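PDB 1H9K: molybdenum-binding-protein from Azotobacter vinelandii, which probably binds and stores molybdate inside the cell as a trimer, and here holds tungstate, a close chemical relative of molybdate, in sites between its subunits. Local coordinates for residues Met4-Arg9 with Val59-Ala64; Ala8-Lys13 with Glu109-Val114. One frame throughout, in Å; residues are numbered along the deposited sequence.

Contact 1: residues Met4-Arg9 with Val59-Ala64. With WO4 (tungstate(VI)ion), chain C.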
loop_
_atom_site.group_PDB
_atom_site.type_symbol
_atom_site.label_atom_id
_atom_site.label_comp_id
_atom_site.label_asym_id
_atom_site.label_seq_id
_atom_site.Cartn_x
_atom_site.Cartn_y
_atom_site.Cartn_z
ATOM N N MET A 4 -22.831 0.750 -0.510
ATOM C CA MET A 4 -21.632 0.011 0.037
ATOM C C MET A 4 -20.938 0.698 1.207
ATOM O O MET A 4 -20.830 1.935 1.109
ATOM C CB MET A 4 -20.648 -0.281 -1.109
ATOM C CG MET A 4 -19.190 -0.463 -0.627
ATOM S SD MET A 4 -18.095 -0.674 -2.039
ATOM C CE MET A 4 -16.493 -0.860 -1.317
ATOM N N LYS A 5 -20.820 0.048 2.344
ATOM C CA LYS A 5 -20.250 0.802 3.472
ATOM C C LYS A 5 -18.819 0.278 3.648
ATOM O O LYS A 5 -18.682 -0.909 3.995
ATOM C CB LYS A 5 -21.150 0.607 4.680
ATOM C CG LYS A 5 -22.638 0.871 4.406
ATOM C CD LYS A 5 -23.404 1.143 5.688
ATOM C CE LYS A 5 -24.891 1.311 5.395
ATOM N NZ LYS A 5 -25.648 1.761 6.613
ATOM N N ILE A 6 -17.812 1.055 3.320
ATOM C CA ILE A 6 -16.418 0.565 3.390
ATOM C C ILE A 6 -15.605 1.685 4.037
ATOM O O ILE A 6 -15.926 2.859 4.002
ATOM C CB ILE A 6 -15.912 0.151 2.023
ATOM C CG1 ILE A 6 -14.541 -0.531 2.032
ATOM C CG2 ILE A 6 -15.877 1.366 1.083
ATOM C CD1 ILE A 6 -14.403 -1.583 0.906
ATOM N N SER A 7 -14.542 1.278 4.729
ATOM C CA SER A 7 -13.746 2.231 5.505
ATOM C C SER A 7 -13.037 3.265 4.643
ATOM O O SER A 7 -12.751 4.378 5.120
ATOM C CB SER A 7 -12.725 1.474 6.375
ATOM O OG SER A 7 -11.840 0.705 5.539
ATOM N N ALA A 8 -12.688 2.870 3.430
ATOM C CA ALA A 8 -11.947 3.788 2.559
ATOM C C ALA A 8 -12.534 5.170 2.536
ATOM O O ALA A 8 -13.709 5.374 2.261
ATOM C CB ALA A 8 -11.895 3.168 1.145
ATOM N N ARG A 9 -11.640 6.189 2.652
ATOM C CA ARG A 9 -12.136 7.543 2.617
ATOM C C ARG A 9 -12.497 7.942 1.179
ATOM O O ARG A 9 -13.254 8.883 0.955
ATOM C CB ARG A 9 -11.142 8.551 3.191
ATOM C CG ARG A 9 -10.825 8.341 4.680
ATOM C CD ARG A 9 -12.085 8.550 5.512
ATOM N NE ARG A 9 -12.946 7.397 5.553
ATOM C CZ ARG A 9 -14.266 7.379 5.746
ATOM N NH1 ARG A 9 -14.951 8.515 5.954
ATOM N NH2 ARG A 9 -14.925 6.252 5.748
ATOM N N VAL A 59 -17.293 1.263 -9.213
ATOM C CA VAL A 59 -16.860 2.094 -8.084
ATOM C C VAL A 59 -15.350 1.916 -7.917
ATOM O O VAL A 59 -14.855 0.843 -8.261
ATOM C CB VAL A 59 -17.588 1.778 -6.763
ATOM C CG1 VAL A 59 -19.117 1.945 -6.922
ATOM C CG2 VAL A 59 -17.321 0.393 -6.233
ATOM N N ALA A 60 -14.616 2.986 -7.638
ATOM C CA ALA A 60 -13.146 2.854 -7.443
ATOM C C ALA A 60 -12.931 3.137 -5.930
ATOM O O ALA A 60 -13.475 4.150 -5.518
ATOM C CB ALA A 60 -12.413 3.845 -8.309
ATOM N N VAL A 61 -12.137 2.311 -5.273
ATOM C CA VAL A 61 -11.963 2.526 -3.829
ATOM C C VAL A 61 -10.478 2.756 -3.558
ATOM O O VAL A 61 -9.657 1.969 -4.043
ATOM C CB VAL A 61 -12.471 1.268 -3.082
ATOM C CG1 VAL A 61 -12.170 1.388 -1.595
ATOM C CG2 VAL A 61 -13.988 1.092 -3.279
ATOM N N VAL A 62 -10.165 3.856 -2.853
ATOM C CA VAL A 62 -8.737 4.122 -2.531
ATOM C C VAL A 62 -8.615 4.466 -1.055
ATOM O O VAL A 62 -9.224 5.428 -0.598
ATOM C CB VAL A 62 -8.203 5.287 -3.386
ATOM C CG1 VAL A 62 -6.721 5.508 -3.030
ATOM C CG2 VAL A 62 -8.315 5.032 -4.877
ATOM N N LYS A 63 -7.789 3.715 -0.300
ATOM C CA LYS A 63 -7.651 4.049 1.134
ATOM C C LYS A 63 -6.859 5.335 1.263
ATOM O O LYS A 63 -5.881 5.577 0.543
ATOM C CB LYS A 63 -6.919 2.876 1.781
ATOM C CG LYS A 63 -7.344 2.426 3.164
ATOM C CD LYS A 63 -6.170 1.664 3.815
ATOM C CE LYS A 63 -6.248 1.968 5.348
ATOM N NZ LYS A 63 -7.348 1.126 5.905
ATOM N N ALA A 64 -7.163 6.156 2.275
ATOM C CA ALA A 64 -6.440 7.434 2.457
ATOM C C ALA A 64 -4.937 7.383 2.534
ATOM O O ALA A 64 -4.235 8.196 1.904
ATOM C CB ALA A 64 -7.007 8.156 3.670
HETATM W W WO4 C . -9.429 4.484 5.605
HETATM O O1 WO4 C . -7.718 4.462 6.265
HETATM O O2 WO4 C . -9.276 5.452 4.094
HETATM O O3 WO4 C . -9.885 2.774 5.236
HETATM O O4 WO4 C . -10.486 5.241 6.852
#
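Val61 is the forked bump of this contact, and the side chains of Met4, Ile6 and Ala8 form the hollow that receives it. Its CG1 lies anti to the backbone N (chi1 174°) and presses on the methyl of Ala8, CB to CG1 3.3 Å, which is tighter than usual van der Waals contact; alanine suits a place with so little room. The other branch is met tip to tip by the extended, unbranched Met4, whose CE stops 3.7 Å from Val61 CG2, while SD skirts CG2 of Val59 more loosely. Ile6 CD1 closes the hollow from the side of CG1.

The apolar seam lies where the strand 57-62 of an OB-type TOBE domain passes the N-terminal segment, and Lys5 and Ile6 extend a sheet of the second subunit. At its far end the two segments part around a tungstate ion, as expected of an oxyanion site in the Mop family. Backbone N-H groups do much of the gripping: Ala64 N points almost straight at tungstate O2 (2.9 Å, 179°), and Arg9 N reaches that oxygen at 2.9 Å. O3 is taken by the Ser7 hydroxyl, OG to O3 2.9 Å, and by Lys63, NZ to O3 3.1 Å; a long chain bent near its end lets this lysine curl round the ion. Its NZ also bonds Met113 O of the second subunit, whose Thr115 completes the site. Arg9 turns its guanidinium back instead, and both NE (3.1 Å) and NH2 (2.9 Å) hold the single atom Ser7 O from one face of that carbonyl. NH1 is left to form a salt bridge with Glu121 of the second subunit, while the aliphatic CG of Arg9 rests on the small methyl of Ala64.

Contact 2: residues Ala8-Lys13 with Glu109-Val114. With WO4 (tungstate(VI)ion), chain C; WO4 (tungstate(VI)ion), chain B.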
loop_
_atom_site.group_PDB
_atom_site.type_symbol
_atom_site.label_atom_id
_atom_site.label_comp_id
_atom_site.label_asym_id
_atom_site.label_seq_id
_atom_site.Cartn_x
_atom_site.Cartn_y
_atom_site.Cartn_z
ATOM N N ALA A 8 -12.688 2.870 3.430
ATOM C CA ALA A 8 -11.947 3.788 2.559
ATOM C C ALA A 8 -12.534 5.170 2.536
ATOM O O ALA A 8 -13.709 5.374 2.261
ATOM C CB ALA A 8 -11.895 3.168 1.145
ATOM N N ARG A 9 -11.640 6.189 2.652
ATOM C CA ARG A 9 -12.136 7.543 2.617
ATOM C C ARG A 9 -12.497 7.942 1.179
ATOM O O ARG A 9 -13.254 8.883 0.955
ATOM C CB ARG A 9 -11.142 8.551 3.191
ATOM C CG ARG A 9 -10.825 8.341 4.680
ATOM C CD ARG A 9 -12.085 8.550 5.512
ATOM N NE ARG A 9 -12.946 7.397 5.553
ATOM C CZ ARG A 9 -14.266 7.379 5.746
ATOM N NH1 ARG A 9 -14.951 8.515 5.954
ATOM N NH2 ARG A 9 -14.925 6.252 5.748
ATOM N N ASN A 10 -12.004 7.203 0.192
ATOM C CA ASN A 10 -12.334 7.619 -1.164
ATOM C C ASN A 10 -13.063 6.506 -1.907
ATOM O O ASN A 10 -12.525 5.404 -2.049
ATOM C CB ASN A 10 -11.001 7.818 -1.919
ATOM C CG ASN A 10 -10.109 8.812 -1.191
ATOM O OD1 ASN A 10 -10.530 9.981 -1.060
ATOM N ND2 ASN A 10 -8.975 8.487 -0.665
ATOM N N VAL A 11 -14.340 6.740 -2.197
ATOM C CA VAL A 11 -15.126 5.748 -2.945
ATOM C C VAL A 11 -15.849 6.468 -4.092
ATOM O O VAL A 11 -16.648 7.372 -3.817
ATOM C CB VAL A 11 -16.167 5.097 -2.010
ATOM C CG1 VAL A 11 -17.064 4.102 -2.764
ATOM C CG2 VAL A 11 -15.560 4.314 -0.839
ATOM N N PHE A 12 -15.403 6.266 -5.331
ATOM C CA PHE A 12 -15.922 7.090 -6.421
ATOM C C PHE A 12 -16.726 6.266 -7.415
ATOM O O PHE A 12 -16.287 5.152 -7.728
ATOM C CB PHE A 12 -14.746 7.668 -7.212
ATOM C CG PHE A 12 -13.762 8.455 -6.389
ATOM C CD1 PHE A 12 -12.452 8.044 -6.312
ATOM C CD2 PHE A 12 -14.174 9.596 -5.741
ATOM C CE1 PHE A 12 -11.547 8.817 -5.576
ATOM C CE2 PHE A 12 -13.292 10.348 -4.976
ATOM C CZ PHE A 12 -11.978 9.943 -4.899
ATOM N N LYS A 13 -17.898 6.775 -7.817
ATOM C CA LYS A 13 -18.619 6.040 -8.872
ATOM C C LYS A 13 -18.243 6.657 -10.211
ATOM O O LYS A 13 -17.998 7.855 -10.381
ATOM C CB LYS A 13 -20.125 6.013 -8.617
ATOM C CG LYS A 13 -21.029 5.478 -9.689
ATOM C CD LYS A 13 -20.945 4.011 -10.074
ATOM C CE LYS A 13 -21.967 3.143 -9.376
ATOM N NZ LYS A 13 -21.817 1.692 -9.673
ATOM N N GLU A 109 -13.976 15.082 -4.390
ATOM C CA GLU A 109 -13.059 15.360 -3.279
ATOM C C GLU A 109 -12.199 14.108 -3.086
ATOM O O GLU A 109 -12.766 13.035 -3.301
ATOM C CB GLU A 109 -13.754 15.651 -1.950
ATOM C CG GLU A 109 -14.669 16.850 -2.182
ATOM C CD GLU A 109 -15.321 17.411 -0.939
ATOM O OE1 GLU A 109 -16.024 18.440 -1.103
ATOM O OE2 GLU A 109 -15.166 16.867 0.171
ATOM N N ILE A 110 -10.922 14.311 -2.822
ATOM C CA ILE A 110 -10.075 13.151 -2.556
ATOM C C ILE A 110 -9.415 13.351 -1.211
ATOM O O ILE A 110 -9.026 14.490 -0.902
ATOM C CB ILE A 110 -8.998 12.936 -3.606
ATOM C CG1 ILE A 110 -8.047 11.809 -3.158
ATOM C CG2 ILE A 110 -8.181 14.184 -3.877
ATOM C CD1 ILE A 110 -7.426 11.096 -4.354
ATOM N N THR A 111 -9.329 12.285 -0.425
ATOM C CA THR A 111 -8.764 12.451 0.934
ATOM C C THR A 111 -7.475 11.669 1.086
ATOM O O THR A 111 -7.445 10.501 0.702
ATOM C CB THR A 111 -9.789 11.979 1.964
ATOM O OG1 THR A 111 -10.859 12.949 2.026
ATOM C CG2 THR A 111 -9.229 11.993 3.394
ATOM N N SER A 112 -6.436 12.294 1.650
ATOM C CA SER A 112 -5.148 11.653 1.815
ATOM C C SER A 112 -4.750 11.656 3.294
ATOM O O SER A 112 -5.163 12.586 4.013
ATOM C CB SER A 112 -4.073 12.462 1.038
ATOM O OG SER A 112 -2.773 11.991 1.399
ATOM N N MET A 113 -4.104 10.623 3.805
ATOM C CA MET A 113 -3.565 10.622 5.152
ATOM C C MET A 113 -2.046 10.787 4.993
ATOM O O MET A 113 -1.440 9.979 4.259
ATOM C CB MET A 113 -3.789 9.326 5.905
ATOM C CG MET A 113 -3.467 9.145 7.369
ATOM S SD MET A 113 -4.327 10.282 8.446
ATOM C CE MET A 113 -5.824 9.363 8.833
ATOM N N VAL A 114 -1.519 11.875 5.537
ATOM C CA VAL A 114 -0.057 12.079 5.452
ATOM C C VAL A 114 0.511 12.381 6.825
ATOM O O VAL A 114 -0.245 12.505 7.805
ATOM C CB VAL A 114 0.298 13.220 4.482
ATOM C CG1 VAL A 114 -0.092 12.920 3.036
ATOM C CG2 VAL A 114 -0.428 14.499 4.904
HETATM W W WO4 C . -9.429 4.484 5.605
HETATM O O1 WO4 C . -7.718 4.462 6.265
HETATM O O2 WO4 C . -9.276 5.452 4.094
HETATM O O3 WO4 C . -9.885 2.774 5.236
HETATM O O4 WO4 C . -10.486 5.241 6.852
HETATM W W WO4 B . 3.770 10.459 4.105
HETATM O O1 WO4 B . 2.538 9.379 4.932
HETATM O O2 WO4 B . 5.243 9.423 4.032
HETATM O O3 WO4 B . 3.144 10.814 2.447
HETATM O O4 WO4 B . 3.967 11.936 5.117
HETATM O O HOH W 1 -13.301 11.012 -1.458
HETATM O O HOH W 2 -12.431 12.182 0.268
#
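At the junction of the two TOBE domains of one chain, Asn10 and Phe12 of strand 10-21 face Glu109, Ile110 and Thr111 of strand 109-115. The axes of strands 10-13 and 109-114 run nearly antiparallel, 156° apart, but come no closer than 7.5 Å, so a side chain has to bridge them. Asn10 does so with its amide, which matches both backbone polar atoms of one residue, Thr111: OD1 accepts from Thr111 N (2.7 Å), and ND2 donates to Thr111 O (2.9 Å, 177°). Both bonds lie in the carbonyl plane of their acceptor, on a lone pair. A water donates to OD1 and also bonds Thr111 OG1, whose other partner is Thr101. With an alanine here, Thr111 N and O would probably both lose their mates across the junction. Beside the amide, CB and CG2 of Thr111 pack on Arg9 CB, each at 3.9 Å. Phe12, with CG beside its backbone N (chi1 -56°), turns its ring edge to Glu109 O, CE2 to O 3.2 Å, and touches Ile110 CB with CZ. An asparagine amide that takes the place of a paired residue's N-H and C=O along the edge strand 109-115 here stitches together the tandem OB-type domains of a two-domain molbindin.

Contacts 1 and 2 share Ala8 and Arg9, and their centres lie 7 Å apart. Between them runs ordinary sheet pairing: Ala60 N lies 2.7 Å from Phe12 O and Val62 N 2.9 Å from Asn10 O, both probable hydrogen bonds, so strand 10-21 forms a ladder with 57-62 while reaching 109-114 through side chains. Asn10 ND2 joins the two contacts further by also donating to Val62 O. Ile6 CG2 packs 3.5 Å from Val11 CG2. The backbones of Ala64 and Met113 are hydrogen-bonded, tying 59-64 to 109-114. The tungstate pocket of contact 1 thus sits beside the junction between domains, with Arg9 common to both.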